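Local coordinates for protein D-psicose 3-epimerase (Agrobacterium tumefaciens, PDB 2HK0) that catalyses the epimerisation of ketohexoses at carbon 3, interconverting D-fructose and D-psicose in a reaction that depends on a bound metal ion, at residues S233-P238 / E264-T269; L172-N177 / M207-D212; A127-W132 / L167-L172; F50-V55 / G79-A84. All blocks are in the same frame, centred on the assembly; numbering follows the deposited sequence.

Contact 1 of 4, residues S233-P238 / E264-T269; sequences SNRRVP and EPFVKT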
loop_
_atom_site.group_PDB
_atom_site.type_symbol
_atom_site.label_atom_id
_atom_site.label_comp_id
_atom_site.label_asym_id
_atom_site.label_seq_id
_atom_site.Cartn_x
_atom_site.Cartn_y
_atom_site.Cartn_z
ATOM N N SER A 233 -4.550 -12.677 1.204
ATOM C CA SER A 233 -4.349 -12.948 2.621
ATOM C C SER A 233 -5.325 -13.968 3.180
ATOM O O SER A 233 -4.985 -14.704 4.128
ATOM C CB SER A 233 -4.450 -11.652 3.433
ATOM O OG SER A 233 -5.794 -11.206 3.508
ATOM N N ASN A 234 -6.537 -13.996 2.625
ATOM C CA ASN A 234 -7.552 -14.950 3.071
ATOM C C ASN A 234 -7.730 -16.085 2.067
ATOM O O ASN A 234 -8.742 -16.797 2.082
ATOM C CB ASN A 234 -8.893 -14.254 3.367
ATOM C CG ASN A 234 -9.399 -13.409 2.197
ATOM O OD1 ASN A 234 -8.946 -13.570 1.060
ATOM N ND2 ASN A 234 -10.356 -12.508 2.476
ATOM N N ARG A 235 -6.741 -16.222 1.181
ATOM C CA ARG A 235 -6.679 -17.320 0.205
ATOM C C ARG A 235 -7.541 -17.284 -1.047
ATOM O O ARG A 235 -7.738 -18.319 -1.676
ATOM C CB ARG A 235 -6.915 -18.657 0.910
ATOM C CG ARG A 235 -6.037 -18.857 2.119
ATOM C CD ARG A 235 -4.784 -19.585 1.722
ATOM N NE ARG A 235 -4.515 -20.632 2.672
ATOM C CZ ARG A 235 -3.528 -21.510 2.570
ATOM N NH1 ARG A 235 -2.697 -21.478 1.541
ATOM N NH2 ARG A 235 -3.378 -22.413 3.521
ATOM N N ARG A 236 -8.065 -16.117 -1.395
ATOM C CA ARG A 236 -8.824 -15.993 -2.633
ATOM C C ARG A 236 -7.775 -15.979 -3.752
ATOM O O ARG A 236 -6.576 -15.857 -3.483
ATOM C CB ARG A 236 -9.613 -14.685 -2.654
ATOM C CG ARG A 236 -10.823 -14.672 -1.706
ATOM C CD ARG A 236 -11.413 -13.270 -1.672
ATOM N NE ARG A 236 -10.478 -12.395 -0.989
ATOM C CZ ARG A 236 -10.476 -11.071 -1.077
ATOM N NH1 ARG A 236 -11.374 -10.445 -1.837
ATOM N NH2 ARG A 236 -9.571 -10.380 -0.392
ATOM N N VAL A 237 -8.220 -16.102 -4.996
ATOM C CA VAL A 237 -7.297 -16.103 -6.111
ATOM C C VAL A 237 -6.613 -14.749 -6.224
ATOM O O VAL A 237 -7.174 -13.715 -5.866
ATOM C CB VAL A 237 -8.012 -16.414 -7.441
ATOM C CG1 VAL A 237 -8.779 -17.733 -7.332
ATOM C CG2 VAL A 237 -8.944 -15.284 -7.799
ATOM N N PRO A 238 -5.367 -14.748 -6.706
ATOM C CA PRO A 238 -4.598 -13.516 -6.866
ATOM C C PRO A 238 -5.346 -12.467 -7.693
ATOM O O PRO A 238 -5.916 -12.772 -8.742
ATOM C CB PRO A 238 -3.332 -13.996 -7.554
ATOM C CG PRO A 238 -3.149 -15.391 -6.965
ATOM C CD PRO A 238 -4.563 -15.932 -7.058
ATOM N N GLU A 264 -2.563 -20.967 -5.099
ATOM C CA GLU A 264 -3.079 -22.009 -4.224
ATOM C C GLU A 264 -4.318 -21.472 -3.510
ATOM O O GLU A 264 -4.332 -21.298 -2.296
ATOM C CB GLU A 264 -1.976 -22.360 -3.222
ATOM C CG GLU A 264 -2.279 -23.470 -2.243
ATOM C CD GLU A 264 -1.113 -23.689 -1.281
ATOM O OE1 GLU A 264 -0.597 -22.687 -0.747
ATOM O OE2 GLU A 264 -0.715 -24.853 -1.065
ATOM N N PRO A 265 -5.385 -21.205 -4.267
ATOM C CA PRO A 265 -6.583 -20.679 -3.615
ATOM C C PRO A 265 -7.469 -21.726 -2.944
ATOM O O PRO A 265 -7.646 -22.834 -3.439
ATOM C CB PRO A 265 -7.287 -19.933 -4.749
ATOM C CG PRO A 265 -6.937 -20.769 -5.970
ATOM C CD PRO A 265 -5.537 -21.283 -5.737
ATOM N N PHE A 266 -8.011 -21.356 -1.795
ATOM C CA PHE A 266 -8.905 -22.230 -1.042
ATOM C C PHE A 266 -10.067 -21.321 -0.629
ATOM O O PHE A 266 -9.958 -20.548 0.331
ATOM C CB PHE A 266 -8.187 -22.795 0.191
ATOM C CG PHE A 266 -7.110 -23.822 -0.129
ATOM C CD1 PHE A 266 -7.454 -25.094 -0.591
ATOM C CD2 PHE A 266 -5.759 -23.527 0.081
ATOM C CE1 PHE A 266 -6.462 -26.068 -0.840
ATOM C CE2 PHE A 266 -4.763 -24.479 -0.160
ATOM C CZ PHE A 266 -5.115 -25.760 -0.624
ATOM N N VAL A 267 -11.171 -21.417 -1.365
ATOM C CA VAL A 267 -12.323 -20.574 -1.125
ATOM C C VAL A 267 -13.634 -21.341 -0.842
ATOM O O VAL A 267 -14.682 -20.722 -0.663
ATOM C CB VAL A 267 -12.541 -19.621 -2.337
ATOM C CG1 VAL A 267 -11.284 -18.736 -2.560
ATOM C CG2 VAL A 267 -12.835 -20.436 -3.590
ATOM N N LYS A 268 -13.570 -22.669 -0.787
ATOM C CA LYS A 268 -14.758 -23.482 -0.525
ATOM C C LYS A 268 -14.780 -24.154 0.849
ATOM O O LYS A 268 -13.809 -24.796 1.259
ATOM C CB LYS A 268 -14.901 -24.553 -1.610
ATOM C CG LYS A 268 -15.255 -23.994 -2.991
ATOM C CD LYS A 268 -16.671 -23.410 -3.011
ATOM C CE LYS A 268 -17.064 -22.924 -4.420
ATOM N NZ LYS A 268 -18.505 -22.483 -4.530
ATOM N N THR A 269 -15.901 -24.004 1.556
ATOM C CA THR A 269 -16.063 -24.611 2.873
ATOM C C THR A 269 -16.427 -26.073 2.694
ATOM O O THR A 269 -16.833 -26.485 1.606
ATOM C CB THR A 269 -17.242 -24.020 3.659
ATOM O OG1 THR A 269 -18.462 -24.436 3.026
ATOM C CG2 THR A 269 -17.177 -22.500 3.698
HETATM O O HOH W 1 -10.015 -19.277 2.779
#
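The guanidinium of R235 has F266 CD2 over the centre of one face, 3.9 Å from CZ, and the carboxylate of E264 at its edge. The ring and guanidinium planes stand 77° apart and R235 NH1 lies near the ring plane at its rim, which rules out a parallel stack. At the other flat contact NH1 and OE1 of E264 form a salt bridge of 3.3 Å, weak as a hydrogen bond. A second guanidinium, that of R236, takes OD1 of N234 in its plane, with NE to OD1 at 2.8 Å, on an amide lone pair. R235 reaches its partners because its chain bends at chi2 (-93°) and again at chi3, running alongside F266. Between the main chains, F266 N donates to R235 O (3.1 Å), and one water bridges N234 O and F266 O. V237 CG1 packs on P265 CB at 3.7 Å, while V267 CG1 rests against R236 CA at the same distance. R236 and N234 also bond to a second subunit. The OE1 of E264 lies near D203 and weakly meets H229, consistent with the metal site of this enzyme family. The contact thus joins the loops that follow strands 225-230 and 260-263 at the catalytic end of a TIM barrel.

Contact 2 of 4, residues L172-N177 / M207-D212; sequences LNRFEN and MNIEED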
loop_
_atom_site.group_PDB
_atom_site.type_symbol
_atom_site.label_atom_id
_atom_site.label_comp_id
_atom_site.label_asym_id
_atom_site.label_seq_id
_atom_site.Cartn_x
_atom_site.Cartn_y
_atom_site.Cartn_z
ATOM N N LEU A 172 6.547 -21.374 6.428
ATOM C CA LEU A 172 5.135 -21.272 6.840
ATOM C C LEU A 172 4.867 -20.319 8.007
ATOM O O LEU A 172 5.785 -19.933 8.729
ATOM C CB LEU A 172 4.620 -22.659 7.229
ATOM C CG LEU A 172 4.660 -23.750 6.166
ATOM C CD1 LEU A 172 4.368 -25.106 6.829
ATOM C CD2 LEU A 172 3.639 -23.449 5.086
ATOM N N ASN A 173 3.600 -19.955 8.204
ATOM C CA ASN A 173 3.246 -19.053 9.298
ATOM C C ASN A 173 3.276 -19.787 10.644
ATOM O O ASN A 173 3.183 -21.009 10.697
ATOM C CB ASN A 173 1.867 -18.434 9.052
ATOM C CG ASN A 173 0.735 -19.429 9.241
ATOM O OD1 ASN A 173 0.433 -19.845 10.369
ATOM N ND2 ASN A 173 0.106 -19.818 8.140
ATOM N N ARG A 174 3.400 -19.029 11.726
ATOM C CA ARG A 174 3.489 -19.580 13.075
ATOM C C ARG A 174 2.438 -20.633 13.460
ATOM O O ARG A 174 2.703 -21.498 14.290
ATOM C CB ARG A 174 3.424 -18.438 14.092
ATOM C CG ARG A 174 2.073 -17.742 14.125
ATOM C CD ARG A 174 2.156 -16.470 14.973
ATOM N NE ARG A 174 3.138 -15.542 14.408
ATOM C CZ ARG A 174 3.628 -14.502 15.061
ATOM N NH1 ARG A 174 3.220 -14.253 16.301
ATOM N NH2 ARG A 174 4.542 -13.734 14.487
ATOM N N PHE A 175 1.243 -20.548 12.890
ATOM C CA PHE A 175 0.193 -21.511 13.233
ATOM C C PHE A 175 0.388 -22.898 12.610
ATOM O O PHE A 175 -0.217 -23.865 13.067
ATOM C CB PHE A 175 -1.175 -20.952 12.819
ATOM C CG PHE A 175 -1.517 -19.644 13.485
ATOM C CD1 PHE A 175 -1.972 -19.614 14.802
ATOM C CD2 PHE A 175 -1.371 -18.440 12.796
ATOM C CE1 PHE A 175 -2.283 -18.393 15.429
ATOM C CE2 PHE A 175 -1.675 -17.226 13.404
ATOM C CZ PHE A 175 -2.135 -17.195 14.726
ATOM N N GLU A 176 1.252 -22.998 11.597
ATOM C CA GLU A 176 1.464 -24.261 10.891
ATOM C C GLU A 176 2.866 -24.853 11.028
ATOM O O GLU A 176 3.081 -26.025 10.737
ATOM C CB GLU A 176 1.086 -24.072 9.401
ATOM C CG GLU A 176 -0.370 -23.614 9.238
ATOM C CD GLU A 176 -0.800 -23.381 7.793
ATOM O OE1 GLU A 176 -0.628 -24.289 6.961
ATOM O OE2 GLU A 176 -1.320 -22.284 7.493
ATOM N N ASN A 177 3.838 -24.052 11.444
ATOM C CA ASN A 177 5.185 -24.582 11.647
ATOM C C ASN A 177 5.880 -23.692 12.659
ATOM O O ASN A 177 5.574 -22.497 12.770
ATOM C CB ASN A 177 5.989 -24.644 10.340
ATOM C CG ASN A 177 7.286 -25.447 10.490
ATOM O OD1 ASN A 177 8.357 -24.888 10.676
ATOM N ND2 ASN A 177 7.178 -26.777 10.419
HETATM N N MSE A 207 3.770 -15.388 4.022
HETATM C CA MSE A 207 4.577 -14.175 4.116
HETATM C C MSE A 207 3.728 -13.036 4.707
HETATM O O MSE A 207 4.225 -12.212 5.477
HETATM C CB MSE A 207 5.067 -13.746 2.729
HETATM C CG MSE A 207 6.000 -14.692 2.036
HETATM SE SE MSE A 207 6.454 -13.924 0.278
HETATM C CE MSE A 207 5.218 -14.815 -0.793
ATOM N N ASN A 208 2.444 -12.998 4.337
ATOM C CA ASN A 208 1.536 -11.953 4.802
ATOM C C ASN A 208 1.483 -11.876 6.321
ATOM O O ASN A 208 1.277 -10.809 6.887
ATOM C CB ASN A 208 0.118 -12.180 4.258
ATOM C CG ASN A 208 -0.815 -11.021 4.576
ATOM O OD1 ASN A 208 -0.581 -9.895 4.140
ATOM N ND2 ASN A 208 -1.865 -11.290 5.344
ATOM N N ILE A 209 1.663 -13.007 6.985
ATOM C CA ILE A 209 1.618 -13.004 8.436
ATOM C C ILE A 209 2.985 -12.714 9.073
ATOM O O ILE A 209 3.128 -11.780 9.872
ATOM C CB ILE A 209 1.125 -14.360 8.968
ATOM C CG1 ILE A 209 -0.298 -14.630 8.458
ATOM C CG2 ILE A 209 1.214 -14.387 10.511
ATOM C CD1 ILE A 209 -0.810 -16.032 8.762
ATOM N N GLU A 210 3.997 -13.482 8.670
ATOM C CA GLU A 210 5.323 -13.385 9.277
ATOM C C GLU A 210 6.344 -12.343 8.817
ATOM O O GLU A 210 7.114 -11.840 9.632
ATOM C CB GLU A 210 5.992 -14.762 9.194
ATOM C CG GLU A 210 5.163 -15.894 9.795
ATOM C CD GLU A 210 4.828 -15.674 11.269
ATOM O OE1 GLU A 210 5.523 -14.873 11.940
ATOM O OE2 GLU A 210 3.874 -16.313 11.760
ATOM N N GLU A 211 6.358 -12.012 7.535
ATOM C CA GLU A 211 7.386 -11.105 7.029
ATOM C C GLU A 211 7.252 -9.623 7.288
ATOM O O GLU A 211 6.152 -9.054 7.298
ATOM C CB GLU A 211 7.564 -11.294 5.522
ATOM C CG GLU A 211 7.849 -12.736 5.058
ATOM C CD GLU A 211 9.262 -13.220 5.399
ATOM O OE1 GLU A 211 10.111 -12.399 5.826
ATOM O OE2 GLU A 211 9.515 -14.428 5.218
ATOM N N ASP A 212 8.406 -8.994 7.458
ATOM C CA ASP A 212 8.485 -7.554 7.649
ATOM C C ASP A 212 8.190 -6.865 6.299
ATOM O O ASP A 212 7.515 -5.832 6.250
ATOM C CB ASP A 212 9.894 -7.162 8.133
ATOM C CG ASP A 212 10.076 -5.653 8.234
ATOM O OD1 ASP A 212 9.189 -4.975 8.799
ATOM O OD2 ASP A 212 11.115 -5.141 7.761
#
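R174 and E210 form a side-on salt bridge, NE to OE2 at 2.9 Å and NH2 to OE1 at 3.0 Å. The two flat groups are nearly coplanar, 13° apart, and NE points at the syn lone pair of OE2, so the two bonds restrict rotation of carboxylate and guanidinium. The bend of the R174 chain at chi3 (60°) swings NE and NH2 toward the carboxylate.

Among the hydrogen bonds, the backbone N of R174 also donates to E210 OE2 (2.8 Å), from above the carboxylate plane. One oxygen therefore holds both the main chain and the side chain of R174. N173 OD1 accepts from F175 N at 2.7 Å, an Asx turn, while N173 ND2 reaches E176 OE2 and also H206.

The apolar part is small, with I209 CD1 lying 3.6 Å from N173 CB. R174 CG covers one face of the F175 ring off-centre.

E210 OE1 has a further salt bridge to R281 of the second subunit, and I209 meets its own counterpart there. An Asx turn bound by a bidentate salt bridge thus joins the loop after strand 166-170 to the C-terminal end of helix 204-210, at a subunit interface.

Contact 3 of 4, residues A127-W132 / L167-L172; sequences ALHSYW and LCIEVL
H129 turns its CG into the position between the backbone N and the carbonyl carbon (chi1 62°), which swings the imidazole toward strand 167-170, where ND1 meets I169 CG2 at 3.6 Å. I169 offers this branch because CG2 stands anti to its backbone N, while a bend at chi2 (-58°) carries CD1 off at a wide angle to CG2, to L128 CB at 4.0 Å. The two branches of one isoleucine thus serve neighbouring residues of the turn. L128, crossing L167 at about a right angle, brings CD1 to within 3.8 Å of L167 CB. Just past the end of the strand A127 CB touches L172 CD1 at 3.9 Å.

The turn is a type I beta turn, closed by S130 N to A127 O at 2.9 Å. S130 CB lies over the centre of one face of the H129 ring, 3.9 Å above its plane, and H129 CE1 approaches E170 O at 3.7 Å. Helix 142-162 completes the apolar cluster through I153 and I156.

No hydrogen bond crosses between the two segments, so the direct contact is one of van der Waals packing, beside the backbone pairing of C168 with I124. H129 NE2 makes a weak bond to N177, whereas ND1 is buried with no partner in the model. The chemistry is therefore that of a hydrophobic seam in which the imidazole takes part mainly as a packing surface, and it is consistent with an uncharged ring.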
loop_
_atom_site.group_PDB
_atom_site.type_symbol
_atom_site.label_atom_id
_atom_site.label_comp_id
_atom_site.label_asym_id
_atom_site.label_seq_id
_atom_site.Cartn_x
_atom_site.Cartn_y
_atom_site.Cartn_z
ATOM N N ALA A 127 6.392 -28.506 3.336
ATOM C CA ALA A 127 7.113 -28.511 4.606
ATOM C C ALA A 127 7.897 -29.819 4.726
ATOM O O ALA A 127 7.689 -30.592 5.665
ATOM C CB ALA A 127 6.113 -28.364 5.747
ATOM N N LEU A 128 8.806 -30.046 3.772
ATOM C CA LEU A 128 9.596 -31.274 3.700
ATOM C C LEU A 128 10.422 -31.552 4.939
ATOM O O LEU A 128 10.744 -32.708 5.236
ATOM C CB LEU A 128 10.522 -31.246 2.479
ATOM C CG LEU A 128 9.957 -30.756 1.140
ATOM C CD1 LEU A 128 10.867 -31.223 -0.011
ATOM C CD2 LEU A 128 8.550 -31.292 0.943
ATOM N N HIS A 129 10.756 -30.490 5.655
ATOM C CA HIS A 129 11.560 -30.564 6.867
ATOM C C HIS A 129 10.737 -30.891 8.100
ATOM O O HIS A 129 11.278 -31.025 9.197
ATOM C CB HIS A 129 12.190 -29.204 7.115
ATOM C CG HIS A 129 11.176 -28.122 7.334
ATOM N ND1 HIS A 129 10.269 -27.749 6.363
ATOM C CD2 HIS A 129 10.896 -27.363 8.423
ATOM C CE1 HIS A 129 9.475 -26.808 6.846
ATOM N NE2 HIS A 129 9.834 -26.556 8.093
ATOM N N SER A 130 9.429 -31.007 7.931
ATOM C CA SER A 130 8.562 -31.200 9.076
ATOM C C SER A 130 7.396 -32.107 8.709
ATOM O O SER A 130 7.552 -33.070 7.964
ATOM C CB SER A 130 8.066 -29.811 9.501
ATOM O OG SER A 130 7.221 -29.830 10.629
ATOM N N TYR A 131 6.228 -31.798 9.254
ATOM C CA TYR A 131 5.031 -32.556 8.958
ATOM C C TYR A 131 3.823 -31.729 9.357
ATOM O O TYR A 131 3.952 -30.621 9.888
ATOM C CB TYR A 131 5.010 -33.875 9.725
ATOM C CG TYR A 131 4.842 -33.712 11.218
ATOM C CD1 TYR A 131 5.928 -33.399 12.029
ATOM C CD2 TYR A 131 3.592 -33.880 11.820
ATOM C CE1 TYR A 131 5.777 -33.262 13.415
ATOM C CE2 TYR A 131 3.429 -33.743 13.200
ATOM C CZ TYR A 131 4.524 -33.438 13.991
ATOM O OH TYR A 131 4.367 -33.325 15.354
ATOM N N TRP A 132 2.651 -32.281 9.074
ATOM C CA TRP A 132 1.379 -31.667 9.409
ATOM C C TRP A 132 0.501 -32.790 9.972
ATOM O O TRP A 132 0.572 -33.925 9.503
ATOM C CB TRP A 132 0.722 -31.094 8.163
ATOM C CG TRP A 132 -0.657 -30.670 8.441
ATOM C CD1 TRP A 132 -1.061 -29.468 8.936
ATOM C CD2 TRP A 132 -1.833 -31.470 8.307
ATOM N NE1 TRP A 132 -2.422 -29.468 9.123
ATOM C CE2 TRP A 132 -2.921 -30.686 8.744
ATOM C CE3 TRP A 132 -2.072 -32.777 7.860
ATOM C CZ2 TRP A 132 -4.238 -31.164 8.746
ATOM C CZ3 TRP A 132 -3.382 -33.256 7.860
ATOM C CH2 TRP A 132 -4.449 -32.447 8.301
ATOM N N LEU A 167 14.249 -30.030 -4.265
ATOM C CA LEU A 167 13.424 -30.087 -3.064
ATOM C C LEU A 167 13.278 -28.640 -2.576
ATOM O O LEU A 167 14.273 -27.984 -2.241
ATOM C CB LEU A 167 14.127 -30.943 -1.996
ATOM C CG LEU A 167 14.429 -32.383 -2.455
ATOM C CD1 LEU A 167 15.268 -33.119 -1.422
ATOM C CD2 LEU A 167 13.104 -33.110 -2.700
ATOM N N CYS A 168 12.049 -28.135 -2.543
ATOM C CA CYS A 168 11.815 -26.754 -2.122
ATOM C C CYS A 168 11.153 -26.701 -0.752
ATOM O O CYS A 168 10.014 -27.142 -0.588
ATOM C CB CYS A 168 10.959 -26.045 -3.170
ATOM S SG CYS A 168 11.732 -26.107 -4.813
ATOM N N ILE A 169 11.891 -26.161 0.217
ATOM C CA ILE A 169 11.474 -26.052 1.615
ATOM C C ILE A 169 10.567 -24.855 1.828
ATOM O O ILE A 169 11.008 -23.706 1.732
ATOM C CB ILE A 169 12.711 -25.904 2.526
ATOM C CG1 ILE A 169 13.752 -26.965 2.137
ATOM C CG2 ILE A 169 12.308 -26.023 4.004
ATOM C CD1 ILE A 169 13.256 -28.403 2.234
ATOM N N GLU A 170 9.305 -25.125 2.150
ATOM C CA GLU A 170 8.335 -24.044 2.319
ATOM C C GLU A 170 8.369 -23.376 3.677
ATOM O O GLU A 170 8.365 -24.043 4.711
ATOM C CB GLU A 170 6.914 -24.553 2.027
ATOM C CG GLU A 170 5.834 -23.462 2.022
ATOM C CD GLU A 170 4.464 -23.984 1.567
ATOM O OE1 GLU A 170 4.211 -25.201 1.706
ATOM O OE2 GLU A 170 3.636 -23.177 1.084
ATOM N N VAL A 171 8.411 -22.045 3.657
ATOM C CA VAL A 171 8.423 -21.230 4.874
ATOM C C VAL A 171 6.945 -21.029 5.207
ATOM O O VAL A 171 6.178 -20.584 4.355
ATOM C CB VAL A 171 9.131 -19.871 4.606
ATOM C CG1 VAL A 171 9.018 -18.949 5.819
ATOM C CG2 VAL A 171 10.612 -20.127 4.286
ATOM N N LEU A 172 6.547 -21.374 6.428
ATOM C CA LEU A 172 5.135 -21.272 6.840
ATOM C C LEU A 172 4.867 -20.319 8.007
ATOM O O LEU A 172 5.785 -19.933 8.729
ATOM C CB LEU A 172 4.620 -22.659 7.229
ATOM C CG LEU A 172 4.660 -23.750 6.166
ATOM C CD1 LEU A 172 4.368 -25.106 6.829
ATOM C CD2 LEU A 172 3.639 -23.449 5.086
#

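Contact 4 of 4, residues F50-V55 / G79-A84; sequences FDIIEV and GIILTA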
loop_
_atom_site.group_PDB
_atom_site.type_symbol
_atom_site.label_atom_id
_atom_site.label_comp_id
_atom_site.label_asym_id
_atom_site.label_seq_id
_atom_site.Cartn_x
_atom_site.Cartn_y
_atom_site.Cartn_z
ATOM N N PHE A 50 -3.144 -22.449 -18.096
ATOM C CA PHE A 50 -1.993 -22.561 -17.204
ATOM C C PHE A 50 -0.836 -23.350 -17.832
ATOM O O PHE A 50 -1.055 -24.270 -18.618
ATOM C CB PHE A 50 -2.415 -23.239 -15.893
ATOM C CG PHE A 50 -3.324 -22.380 -15.020
ATOM C CD1 PHE A 50 -2.782 -21.476 -14.098
ATOM C CD2 PHE A 50 -4.715 -22.485 -15.119
ATOM C CE1 PHE A 50 -3.609 -20.693 -13.283
ATOM C CE2 PHE A 50 -5.554 -21.702 -14.304
ATOM C CZ PHE A 50 -4.989 -20.801 -13.382
ATOM N N ASP A 51 0.392 -22.984 -17.470
ATOM C CA ASP A 51 1.584 -23.679 -17.948
ATOM C C ASP A 51 1.804 -24.917 -17.070
ATOM O O ASP A 51 2.414 -25.891 -17.490
ATOM C CB ASP A 51 2.824 -22.801 -17.776
ATOM C CG ASP A 51 2.689 -21.432 -18.435
ATOM O OD1 ASP A 51 2.422 -21.392 -19.650
ATOM O OD2 ASP A 51 2.870 -20.401 -17.733
ATOM N N ILE A 52 1.318 -24.855 -15.833
ATOM C CA ILE A 52 1.533 -25.917 -14.862
ATOM C C ILE A 52 0.315 -26.270 -14.013
ATOM O O ILE A 52 -0.545 -25.417 -13.741
ATOM C CB ILE A 52 2.648 -25.478 -13.862
ATOM C CG1 ILE A 52 3.986 -25.322 -14.591
ATOM C CG2 ILE A 52 2.746 -26.446 -12.680
ATOM C CD1 ILE A 52 5.003 -24.598 -13.755
ATOM N N ILE A 53 0.244 -27.531 -13.595
ATOM C CA ILE A 53 -0.799 -27.964 -12.673
ATOM C C ILE A 53 -0.003 -28.589 -11.528
ATOM O O ILE A 53 0.887 -29.403 -11.757
ATOM C CB ILE A 53 -1.787 -29.008 -13.273
ATOM C CG1 ILE A 53 -2.759 -29.463 -12.177
ATOM C CG2 ILE A 53 -1.040 -30.209 -13.841
ATOM C CD1 ILE A 53 -3.880 -30.421 -12.665
ATOM N N GLU A 54 -0.283 -28.156 -10.302
ATOM C CA GLU A 54 0.418 -28.709 -9.163
ATOM C C GLU A 54 -0.484 -29.745 -8.545
ATOM O O GLU A 54 -1.670 -29.506 -8.332
ATOM C CB GLU A 54 0.778 -27.640 -8.131
ATOM C CG GLU A 54 1.479 -28.232 -6.918
ATOM C CD GLU A 54 2.443 -27.257 -6.255
ATOM O OE1 GLU A 54 3.419 -26.863 -6.909
ATOM O OE2 GLU A 54 2.238 -26.889 -5.083
ATOM N N VAL A 55 0.121 -30.879 -8.229
ATOM C CA VAL A 55 -0.561 -32.035 -7.684
ATOM C C VAL A 55 -0.016 -32.460 -6.316
ATOM O O VAL A 55 1.069 -32.036 -5.927
ATOM C CB VAL A 55 -0.389 -33.177 -8.711
ATOM C CG1 VAL A 55 -0.644 -34.497 -8.084
ATOM C CG2 VAL A 55 -1.318 -32.920 -9.917
ATOM N N GLY A 79 0.246 -30.329 -23.349
ATOM C CA GLY A 79 1.297 -29.339 -23.220
ATOM C C GLY A 79 1.364 -28.668 -21.864
ATOM O O GLY A 79 1.601 -27.460 -21.788
ATOM N N ILE A 80 1.168 -29.433 -20.790
ATOM C CA ILE A 80 1.223 -28.861 -19.450
ATOM C C ILE A 80 2.272 -29.585 -18.593
ATOM O O ILE A 80 2.493 -30.790 -18.742
ATOM C CB ILE A 80 -0.180 -28.904 -18.767
ATOM C CG1 ILE A 80 -0.156 -28.092 -17.471
ATOM C CG2 ILE A 80 -0.589 -30.340 -18.468
ATOM C CD1 ILE A 80 -1.530 -27.874 -16.884
ATOM N N ILE A 81 2.917 -28.839 -17.705
ATOM C CA ILE A 81 3.955 -29.391 -16.840
ATOM C C ILE A 81 3.391 -29.739 -15.467
ATOM O O ILE A 81 2.494 -29.059 -14.967
ATOM C CB ILE A 81 5.100 -28.360 -16.647
ATOM C CG1 ILE A 81 5.746 -28.029 -17.995
ATOM C CG2 ILE A 81 6.138 -28.897 -15.686
ATOM C CD1 ILE A 81 6.595 -26.766 -17.958
ATOM N N LEU A 82 3.912 -30.791 -14.851
ATOM C CA LEU A 82 3.432 -31.149 -13.529
ATOM C C LEU A 82 4.441 -30.774 -12.452
ATOM O O LEU A 82 5.655 -30.939 -12.619
ATOM C CB LEU A 82 3.120 -32.646 -13.434
ATOM C CG LEU A 82 1.697 -33.070 -13.826
ATOM C CD1 LEU A 82 1.324 -32.498 -15.183
ATOM C CD2 LEU A 82 1.610 -34.575 -13.844
ATOM N N THR A 83 3.907 -30.251 -11.356
ATOM C CA THR A 83 4.681 -29.880 -10.189
ATOM C C THR A 83 3.985 -30.600 -9.020
ATOM O O THR A 83 2.801 -30.941 -9.125
ATOM C CB THR A 83 4.659 -28.353 -10.025
ATOM O OG1 THR A 83 5.715 -27.787 -10.818
ATOM C CG2 THR A 83 4.842 -27.978 -8.612
ATOM N N ALA A 84 4.689 -30.866 -7.925
ATOM C CA ALA A 84 4.032 -31.563 -6.827
ATOM C C ALA A 84 4.359 -31.099 -5.426
ATOM O O ALA A 84 5.468 -30.614 -5.149
ATOM C CB ALA A 84 4.293 -33.045 -6.918
HETATM O O HOH W 2 3.463 -25.800 -20.036
HETATM O O HOH W 3 4.878 -27.484 -3.808
#
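Strands 52-55 and 81-84 run parallel at 30° to each other, joined by a ladder in which D51 O takes I81 N (3.0 Å), I81 O takes I53 N, I53 O takes T83 N (3.2 Å) and T83 O takes V55 N (2.8 Å). At its N-terminal end a water links D51 O to G79 O.

On the face carrying I52, E54, I81 and T83, I52 CG1 packs on I81 CB at 3.8 Å and its CG2 lies by T83 OG1. E54 is extended, its CG trans to the main-chain nitrogen (chi1 178°), and projects into the barrel interior, where its carboxylate bonds to H227 and H229. A water sits between E54 OE2 and, weakly, A84 O.

The face with I53, V55, L82 and A84 turns to the helices outside. There I53 CG2 meets L82 CD1 at 3.6 Å, the two side chains pointing the same way, and I80 CD1 covers I53 CB at 3.8 Å. I53 and L82 in turn lie against helix 39-47.

Parallel neighbours joined through helices 57-60 and 65-77, with E54 on a mixed inner face and aliphatic I53, V55 and L82 outward, make the beta-alpha-beta crossover of a TIM barrel.

From the N terminus the four contacts follow in series, and none nests within or crosses another. Contact 4 closes first, pairing neighbouring strands 52-56 and 81-85 across two helices. Contact 3 closes the excursion through helix 142-162 and sets the turn after strand 123-126 against strand 166-170. Contact 2 starts at L172, which it shares with contact 3, and carries the chain to the end of helix 204-210. Contact 1 joins the loops after the last two strands. Contacts 2 and 3 also touch through N177 and S130, and contacts 1 and 2 through S233 and N208, while contacts 2 and 4 lie on opposite sides of the chain's centre, about 26 Å between centres.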